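Local coordinates for protein polymeric immunoglobulin receptor (Mus musculus, PDB 4NOF) that probably binds polymeric immunoglobulins, carries them across epithelia and releases its ectodomain as secretory component, this fragment being its second V-type immunoglobulin domain, at residues Ser59-Phe67 / Tyr77-Asp87; Ile23-Asn31 / Cys93-Lys104. All coordinates share one frame; numbering follows the deposited sequence. Where two conformers were deposited one is given.

Contact 1 (Ser59-Phe67 / Tyr77-Asp87)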
# COMPACT_ATOMS: atom_id res chain seq x y z
N SER A 59 -12.71 -6.39 1.43
CA SER A 59 -11.79 -7.48 1.73
C SER A 59 -10.71 -7.14 2.76
O SER A 59 -10.06 -8.05 3.29
CB SER A 59 -11.13 -8.01 0.46
OG SER A 59 -12.13 -8.55 -0.41
N TYR A 60 -10.55 -5.86 3.08
CA TYR A 60 -9.54 -5.39 4.01
C TYR A 60 -10.10 -4.66 5.23
O TYR A 60 -9.36 -4.28 6.11
CB TYR A 60 -8.57 -4.46 3.30
CG TYR A 60 -7.68 -5.09 2.27
CD1 TYR A 60 -8.11 -5.24 0.95
CD2 TYR A 60 -6.38 -5.48 2.57
CE1 TYR A 60 -7.28 -5.77 -0.03
CE2 TYR A 60 -5.54 -6.01 1.59
CZ TYR A 60 -5.99 -6.16 0.29
OH TYR A 60 -5.18 -6.67 -0.73
N ILE A 61 -11.41 -4.46 5.30
CA ILE A 61 -11.92 -3.68 6.42
C ILE A 61 -11.64 -4.41 7.73
O ILE A 61 -11.66 -5.66 7.80
CB ILE A 61 -13.42 -3.32 6.28
CG1 ILE A 61 -13.78 -2.25 7.31
CG2 ILE A 61 -14.25 -4.57 6.35
CD1 ILE A 61 -15.10 -1.55 7.13
N GLY A 62 -11.26 -3.64 8.73
CA GLY A 62 -10.84 -4.18 10.03
C GLY A 62 -9.39 -4.67 10.07
O GLY A 62 -8.90 -5.04 11.14
N ARG A 63 -8.73 -4.71 8.91
CA ARG A 63 -7.35 -5.21 8.79
C ARG A 63 -6.37 -4.18 8.28
O ARG A 63 -5.17 -4.38 8.40
CB ARG A 63 -7.25 -6.40 7.81
CG ARG A 63 -8.18 -7.53 8.06
CD ARG A 63 -7.79 -8.77 7.25
NE ARG A 63 -7.96 -8.70 5.81
CZ ARG A 63 -6.97 -8.91 4.93
NH1 ARG A 63 -5.74 -9.15 5.35
NH2 ARG A 63 -7.21 -8.88 3.62
N ALA A 64 -6.85 -3.12 7.64
CA ALA A 64 -6.00 -2.12 7.05
C ALA A 64 -6.18 -0.79 7.77
O ALA A 64 -7.30 -0.38 8.08
CB ALA A 64 -6.31 -1.96 5.56
N LYS A 65 -5.08 -0.11 8.03
CA LYS A 65 -5.13 1.20 8.63
C LYS A 65 -4.07 2.07 7.98
O LYS A 65 -2.94 1.61 7.71
CB LYS A 65 -4.91 1.11 10.14
CG LYS A 65 -5.98 0.32 10.88
CD LYS A 65 -7.34 1.03 10.87
CE LYS A 65 -8.42 0.27 11.63
NZ LYS A 65 -8.60 -1.15 11.19
N LEU A 66 -4.46 3.31 7.70
CA LEU A 66 -3.59 4.27 7.04
C LEU A 66 -3.31 5.40 8.02
O LEU A 66 -4.24 5.97 8.58
CB LEU A 66 -4.26 4.83 5.80
CG LEU A 66 -3.42 5.63 4.82
CD1 LEU A 66 -3.99 5.64 3.40
CD2 LEU A 66 -3.29 7.09 5.29
N PHE A 67 -2.03 5.70 8.22
CA PHE A 67 -1.65 6.73 9.21
C PHE A 67 -0.32 7.36 8.86
O PHE A 67 0.42 6.87 7.99
CB PHE A 67 -1.61 6.12 10.60
CG PHE A 67 -0.67 4.95 10.73
CD1 PHE A 67 -1.09 3.66 10.43
CD2 PHE A 67 0.65 5.13 11.12
CE1 PHE A 67 -0.22 2.58 10.53
CE2 PHE A 67 1.50 4.07 11.24
CZ PHE A 67 1.09 2.79 10.94
N TYR A 77 1.83 5.51 6.00
CA TYR A 77 1.95 4.10 6.27
C TYR A 77 0.61 3.43 6.13
O TYR A 77 -0.42 4.02 6.45
CB TYR A 77 2.50 3.81 7.65
CG TYR A 77 3.83 4.45 7.93
CD1 TYR A 77 5.02 3.81 7.56
CD2 TYR A 77 3.90 5.72 8.49
CE1 TYR A 77 6.26 4.41 7.81
CE2 TYR A 77 5.15 6.33 8.73
CZ TYR A 77 6.31 5.67 8.40
OH TYR A 77 7.55 6.29 8.65
N VAL A 78 0.63 2.20 5.63
CA VAL A 78 -0.54 1.33 5.69
C VAL A 78 -0.19 0.02 6.36
O VAL A 78 0.69 -0.71 5.90
CB VAL A 78 -1.13 1.05 4.30
CG1 VAL A 78 -2.34 0.14 4.42
CG2 VAL A 78 -1.52 2.37 3.62
N ASN A 79 -0.83 -0.26 7.50
CA ASN A 79 -0.65 -1.53 8.14
C ASN A 79 -1.72 -2.45 7.67
O ASN A 79 -2.87 -2.08 7.68
CB ASN A 79 -0.69 -1.44 9.68
CG ASN A 79 -0.33 -2.77 10.33
OD1 ASN A 79 -1.21 -3.51 10.69
ND2 ASN A 79 0.95 -3.11 10.38
N ILE A 80 -1.34 -3.64 7.23
CA ILE A 80 -2.31 -4.67 6.93
C ILE A 80 -2.06 -5.85 7.84
O ILE A 80 -0.96 -6.42 7.85
CB ILE A 80 -2.26 -5.13 5.45
CG1 ILE A 80 -2.45 -3.95 4.50
CG2 ILE A 80 -3.33 -6.17 5.18
CD1 ILE A 80 -2.08 -4.28 3.09
N SER A 81 -3.08 -6.21 8.61
CA SER A 81 -2.96 -7.33 9.55
C SER A 81 -3.66 -8.61 9.05
O SER A 81 -4.41 -8.59 8.09
CB SER A 81 -3.53 -6.92 10.89
OG SER A 81 -4.89 -6.62 10.80
N HIS A 82 -3.41 -9.71 9.74
CA HIS A 82 -4.03 -10.99 9.43
C HIS A 82 -3.86 -11.35 7.96
O HIS A 82 -4.81 -11.67 7.26
CB HIS A 82 -5.52 -10.95 9.81
CG HIS A 82 -5.75 -10.68 11.27
ND1 HIS A 82 -6.39 -9.55 11.73
CD2 HIS A 82 -5.36 -11.36 12.37
CE1 HIS A 82 -6.41 -9.56 13.05
NE2 HIS A 82 -5.79 -10.65 13.47
N LEU A 83 -2.63 -11.27 7.49
CA LEU A 83 -2.35 -11.51 6.08
C LEU A 83 -2.83 -12.86 5.58
O LEU A 83 -2.68 -13.87 6.29
CB LEU A 83 -0.88 -11.36 5.81
CG LEU A 83 -0.36 -9.93 5.92
CD1 LEU A 83 1.16 -9.91 6.01
CD2 LEU A 83 -0.84 -9.11 4.74
N THR A 84 -3.41 -12.85 4.38
CA THR A 84 -3.85 -14.04 3.65
C THR A 84 -3.05 -14.23 2.37
O THR A 84 -2.41 -13.30 1.87
CB THR A 84 -5.33 -13.94 3.23
OG1 THR A 84 -5.53 -12.90 2.25
CG2 THR A 84 -6.22 -13.69 4.44
N HIS A 85 -3.08 -15.44 1.81
CA HIS A 85 -2.36 -15.61 0.56
C HIS A 85 -2.91 -14.70 -0.55
O HIS A 85 -2.17 -14.23 -1.41
CB HIS A 85 -2.27 -17.05 0.09
CG HIS A 85 -1.31 -17.21 -1.04
ND1 HIS A 85 -1.71 -17.43 -2.34
CD2 HIS A 85 0.04 -17.12 -1.08
CE1 HIS A 85 -0.64 -17.50 -3.12
NE2 HIS A 85 0.43 -17.31 -2.38
N ASN A 86 -4.19 -14.39 -0.49
CA ASN A 86 -4.79 -13.51 -1.47
C ASN A 86 -4.30 -12.05 -1.39
O ASN A 86 -4.46 -11.31 -2.35
CB ASN A 86 -6.31 -13.54 -1.34
CG ASN A 86 -6.93 -14.80 -1.96
OD1 ASN A 86 -6.26 -15.56 -2.69
ND2 ASN A 86 -8.19 -15.04 -1.66
N ASP A 87 -3.72 -11.68 -0.26
CA ASP A 87 -3.10 -10.34 -0.09
C ASP A 87 -1.79 -10.23 -0.88
O ASP A 87 -1.31 -9.13 -1.10
CB ASP A 87 -2.81 -10.03 1.38
CG ASP A 87 -4.08 -9.85 2.22
OD1 ASP A 87 -5.08 -9.31 1.68
OD2 ASP A 87 -4.06 -10.20 3.42
O HOH W 1 -3.91 -3.20 10.59
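Arg-63 meets Asp-87 end-on, NH1 and NH2 each taking one carboxylate oxygen, with the guanidinium and carboxylate planes only 19° apart. NH2 of Arg-63 reaches OD1 of Asp-87 at 2.9 Å along an almost straight N-H, using the syn lone pair, while NH1 of Arg-63 lies 2.8 Å from OD2 of Asp-87. The arginine chain, bent at chi3 (-69°), brings NH2 over the rim of one face of the Tyr-60 ring. There NH1 also donates to the carbonyl O of Ser-81 and NH2 to that of Ser-59, both acceptors near the guanidinium plane, so the head is fixed in rotation. OD2 of Asp-87, the buried partner, takes a further bond, from N of Thr-84 at 2.9 Å, which arrives from above the carboxylate plane. This is the Arg-Asp salt bridge familiar from V-set domains, closing the end of the sandwich beside the tyrosine corner residue Tyr-91, whose hydroxyl bonds Asp-87 O and Tyr-60 OH.

Beyond it, strands 64-67 and 77-80 pair antiparallel, Lys-65 with Asn-79 and Phe-67 with Tyr-77 being the hydrogen-bonded pairs. On the inner face CG of Leu-66 lies 4.0 Å from CG2 of Val-78, and Ile-80 sends CG2 to the edge of the Tyr-60 ring, 4.1 Å from CD2. The outer face is looser. CB of Tyr-77 sits over the Phe-67 ring, 3.7 Å from CZ, in a CH-pi contact, but the two rings are slid apart and barely overlap. Nearby, a water lies within hydrogen-bonding distance of Arg-63 O and Asn-79 OD1, and the end of the Lys-65 side chain leads away from the facing strand. With its charges matched and NH1, NH2 and OD2 each making two bonds, the Arg-63 and Asp-87 pair probably stays ionised although Asp-87 is buried, and ties the loop at 59-63 to the 3-10 turn at 85-87.

Contact 2 (Ile23-Asn31 / Cys93-Lys104)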
# COMPACT_ATOMS: atom_id res chain seq x y z
N ILE A 23 3.43 -1.12 5.41
CA ILE A 23 3.92 -0.64 4.11
C ILE A 23 4.24 0.86 4.22
O ILE A 23 3.41 1.62 4.69
CB ILE A 23 2.85 -0.86 3.01
CG1 ILE A 23 2.55 -2.34 2.84
CG2 ILE A 23 3.28 -0.22 1.68
CD1 ILE A 23 1.34 -2.63 1.98
N GLU A 24 5.43 1.25 3.80
CA GLU A 24 5.89 2.62 3.78
C GLU A 24 5.65 3.26 2.42
O GLU A 24 6.11 2.75 1.37
CB GLU A 24 7.38 2.67 4.10
CG GLU A 24 7.89 4.10 4.27
CD GLU A 24 9.30 4.14 4.85
OE1 GLU A 24 9.51 3.58 5.95
OE2 GLU A 24 10.19 4.75 4.21
N CYS A 25 4.97 4.40 2.42
CA CYS A 25 4.61 5.12 1.19
C CYS A 25 5.20 6.53 1.23
O CYS A 25 4.58 7.45 1.78
CB CYS A 25 3.09 5.22 1.08
SG CYS A 25 2.28 3.60 0.90
N PRO A 26 6.40 6.70 0.65
CA PRO A 26 7.01 8.03 0.58
C PRO A 26 6.37 8.95 -0.43
O PRO A 26 5.84 8.50 -1.44
CB PRO A 26 8.47 7.76 0.16
CG PRO A 26 8.58 6.30 -0.12
CD PRO A 26 7.23 5.65 0.03
N PHE A 27 6.41 10.25 -0.17
CA PHE A 27 5.95 11.24 -1.12
C PHE A 27 6.69 12.56 -0.90
O PHE A 27 7.43 12.71 0.08
CB PHE A 27 4.43 11.44 -1.03
CG PHE A 27 3.95 11.91 0.31
CD1 PHE A 27 3.65 11.00 1.33
CD2 PHE A 27 3.83 13.25 0.58
CE1 PHE A 27 3.22 11.45 2.59
CE2 PHE A 27 3.38 13.71 1.81
CZ PHE A 27 3.08 12.81 2.82
N LYS A 28 6.42 13.51 -1.79
CA LYS A 28 7.06 14.82 -1.79
C LYS A 28 6.13 15.91 -1.29
O LYS A 28 4.91 15.78 -1.29
CB LYS A 28 7.53 15.20 -3.20
CG LYS A 28 8.40 14.16 -3.87
CD LYS A 28 9.74 14.01 -3.19
CE LYS A 28 10.73 13.34 -4.12
NZ LYS A 28 11.92 12.91 -3.35
N ARG A 29 6.72 17.03 -0.91
CA ARG A 29 5.96 18.16 -0.36
C ARG A 29 4.79 18.62 -1.23
O ARG A 29 3.70 18.89 -0.72
CB ARG A 29 6.92 19.33 -0.05
CG ARG A 29 6.33 20.39 0.87
CD ARG A 29 7.36 21.45 1.21
NE ARG A 29 7.66 22.32 0.07
CZ ARG A 29 8.70 22.20 -0.75
NH1 ARG A 29 9.60 21.22 -0.60
NH2 ARG A 29 8.85 23.07 -1.75
N GLU A 30 4.98 18.63 -2.56
CA GLU A 30 3.95 19.01 -3.52
C GLU A 30 2.60 18.28 -3.29
O GLU A 30 1.53 18.83 -3.55
CB GLU A 30 4.51 18.74 -4.96
CG GLU A 30 3.50 18.28 -6.01
CD GLU A 30 4.12 18.10 -7.39
OE1 GLU A 30 5.12 17.37 -7.54
OE2 GLU A 30 3.59 18.69 -8.35
N ASN A 31 2.66 17.05 -2.78
CA ASN A 31 1.47 16.23 -2.58
C ASN A 31 1.02 16.04 -1.15
O ASN A 31 0.06 15.30 -0.89
CB ASN A 31 1.67 14.87 -3.26
CG ASN A 31 1.57 14.98 -4.76
OD1 ASN A 31 0.54 15.41 -5.27
ND2 ASN A 31 2.62 14.65 -5.46
N CYS A 93 1.46 2.65 -3.77
CA CYS A 93 1.21 3.81 -2.88
C CYS A 93 1.04 5.01 -3.75
O CYS A 93 1.83 5.19 -4.70
CB CYS A 93 2.43 4.15 -2.06
SG CYS A 93 3.01 2.92 -0.92
N GLN A 94 0.07 5.86 -3.43
CA GLN A 94 -0.05 7.12 -4.16
C GLN A 94 -0.35 8.27 -3.23
O GLN A 94 -1.19 8.15 -2.32
CB GLN A 94 -1.14 7.02 -5.22
CG GLN A 94 -1.17 8.20 -6.19
CD GLN A 94 -2.09 7.96 -7.39
OE1 GLN A 94 -1.89 7.02 -8.15
NE2 GLN A 94 -3.07 8.82 -7.58
N ALA A 95 0.34 9.37 -3.45
CA ALA A 95 -0.04 10.62 -2.82
C ALA A 95 -0.32 11.58 -3.94
O ALA A 95 0.54 11.84 -4.76
CB ALA A 95 1.07 11.15 -1.94
N GLY A 96 -1.55 12.07 -3.99
CA GLY A 96 -1.98 12.96 -5.07
C GLY A 96 -2.69 12.22 -6.14
O GLY A 96 -2.88 11.04 -6.05
N GLU A 97 -3.08 12.94 -7.19
CA GLU A 97 -3.83 12.36 -8.29
C GLU A 97 -3.20 12.83 -9.60
O GLU A 97 -2.66 13.93 -9.66
CB GLU A 97 -5.30 12.81 -8.20
CG GLU A 97 -6.06 12.25 -6.99
CD GLU A 97 -7.36 12.99 -6.68
OE1 GLU A 97 -7.73 13.91 -7.44
OE2 GLU A 97 -8.00 12.64 -5.66
N GLY A 98 -3.23 11.96 -10.59
CA GLY A 98 -2.84 12.33 -11.94
C GLY A 98 -1.34 12.32 -12.18
O GLY A 98 -0.58 11.67 -11.45
N PRO A 99 -0.89 13.06 -13.20
CA PRO A 99 0.52 12.97 -13.64
C PRO A 99 1.57 13.37 -12.61
O PRO A 99 2.70 12.91 -12.70
CB PRO A 99 0.57 13.95 -14.83
CG PRO A 99 -0.83 13.97 -15.35
CD PRO A 99 -1.73 13.82 -14.16
N SER A 100 1.23 14.24 -11.67
CA SER A 100 2.15 14.74 -10.64
C SER A 100 2.07 13.96 -9.32
O SER A 100 2.70 14.35 -8.33
CB SER A 100 1.85 16.19 -10.35
OG SER A 100 0.48 16.30 -10.08
N ALA A 101 1.31 12.88 -9.30
CA ALA A 101 1.20 12.07 -8.08
C ALA A 101 2.52 11.39 -7.73
O ALA A 101 3.29 10.99 -8.60
CB ALA A 101 0.09 11.05 -8.22
N ASP A 102 2.81 11.26 -6.44
CA ASP A 102 3.98 10.50 -6.01
C ASP A 102 3.55 9.05 -5.82
O ASP A 102 2.60 8.81 -5.07
CB ASP A 102 4.56 11.08 -4.73
CG ASP A 102 5.05 12.52 -4.89
OD1 ASP A 102 5.76 12.83 -5.89
OD2 ASP A 102 4.72 13.36 -4.03
N LYS A 103 4.23 8.12 -6.49
CA LYS A 103 3.85 6.71 -6.46
C LYS A 103 5.03 5.90 -5.98
O LYS A 103 6.20 6.27 -6.20
CB LYS A 103 3.41 6.22 -7.84
CG LYS A 103 2.13 6.82 -8.37
CD LYS A 103 1.91 6.33 -9.78
CE LYS A 103 0.75 7.01 -10.45
NZ LYS A 103 0.42 6.37 -11.75
N LYS A 104 4.74 4.81 -5.27
CA LYS A 104 5.76 3.87 -4.84
C LYS A 104 5.24 2.46 -5.12
O LYS A 104 4.13 2.09 -4.67
CB LYS A 104 6.08 4.03 -3.35
CG LYS A 104 7.06 3.01 -2.76
CD LYS A 104 8.45 3.16 -3.31
CE LYS A 104 9.31 1.98 -2.90
NZ LYS A 104 10.70 2.09 -3.45
O HOH W 2 3.42 7.39 -2.37
O HOH W 3 7.11 7.99 -3.94
O HOH W 4 6.31 15.28 -6.33
O HOH W 5 -0.69 15.44 -7.60
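OD2 of Asp-102 accepts two hydrogen bonds from the facing segment, arriving from opposite faces of the carboxylate plane: N of Lys-28 at 2.8 Å and ND2 of Asn-31, also at 2.8 Å. The Asn-31 amide stands nearly perpendicular to that carboxylate, at 84°. ND2 of Asn-31 spends a second N-H on the carbonyl O of Ser-100 at 2.9 Å, so both protons are used within the amide plane, and OD1 takes a bond from Ser-34 as well as one from a water that also reaches Glu-97 O. A separate water joins OD1 of Asp-102 to OE1 of Glu-30.

Further along, SG of Cys-25 and SG of Cys-93 are bonded at 2.1 Å (chi3 -61°), the canonical disulfide that pins the two sheets of the immunoglobulin sandwich together. CG2 of Ile-23 rests 4.1 Å from Cys-93 SG, and Val-106 packs on both residues. Between the disulfide and the polar cluster, CB of Ala-95 comes within 3.5 Å of CB of Phe-27. With chi1 at 60°, CG of Phe-27 lies between its own N and carbonyl carbon, and the ring leads away toward Phe-76 and Met-68. At the margin CD of Pro-26 touches CG of Lys-104, whose NZ reaches Asp-9 O, and two waters bridge Pro-26 O to the carbonyl oxygens of Asp-102 and Lys-103.

How the contacts relate
Both contacts mix buried and exposed residues, and lie on opposite sides of the domain centre, about 20 Å apart between centres. Contact 1 works largely within the three-stranded sheet, through regular backbone pairing, and adds a salt bridge at one end; contact 2 runs between the two sheets, with a covalent bond in the core and side-chain amide and carboxylate bonds plus waters toward the loops. Strands 21-26 and 75-80 are neighbours in one sheet, and Ile-23 meets both Val-78, through the backbone, and Ile-80, through CD1. Along the chain, contact 1 is nested inside the loop that contact 2 closes. A bound N-acetylglucosamine lies near Asn-79 of contact 1.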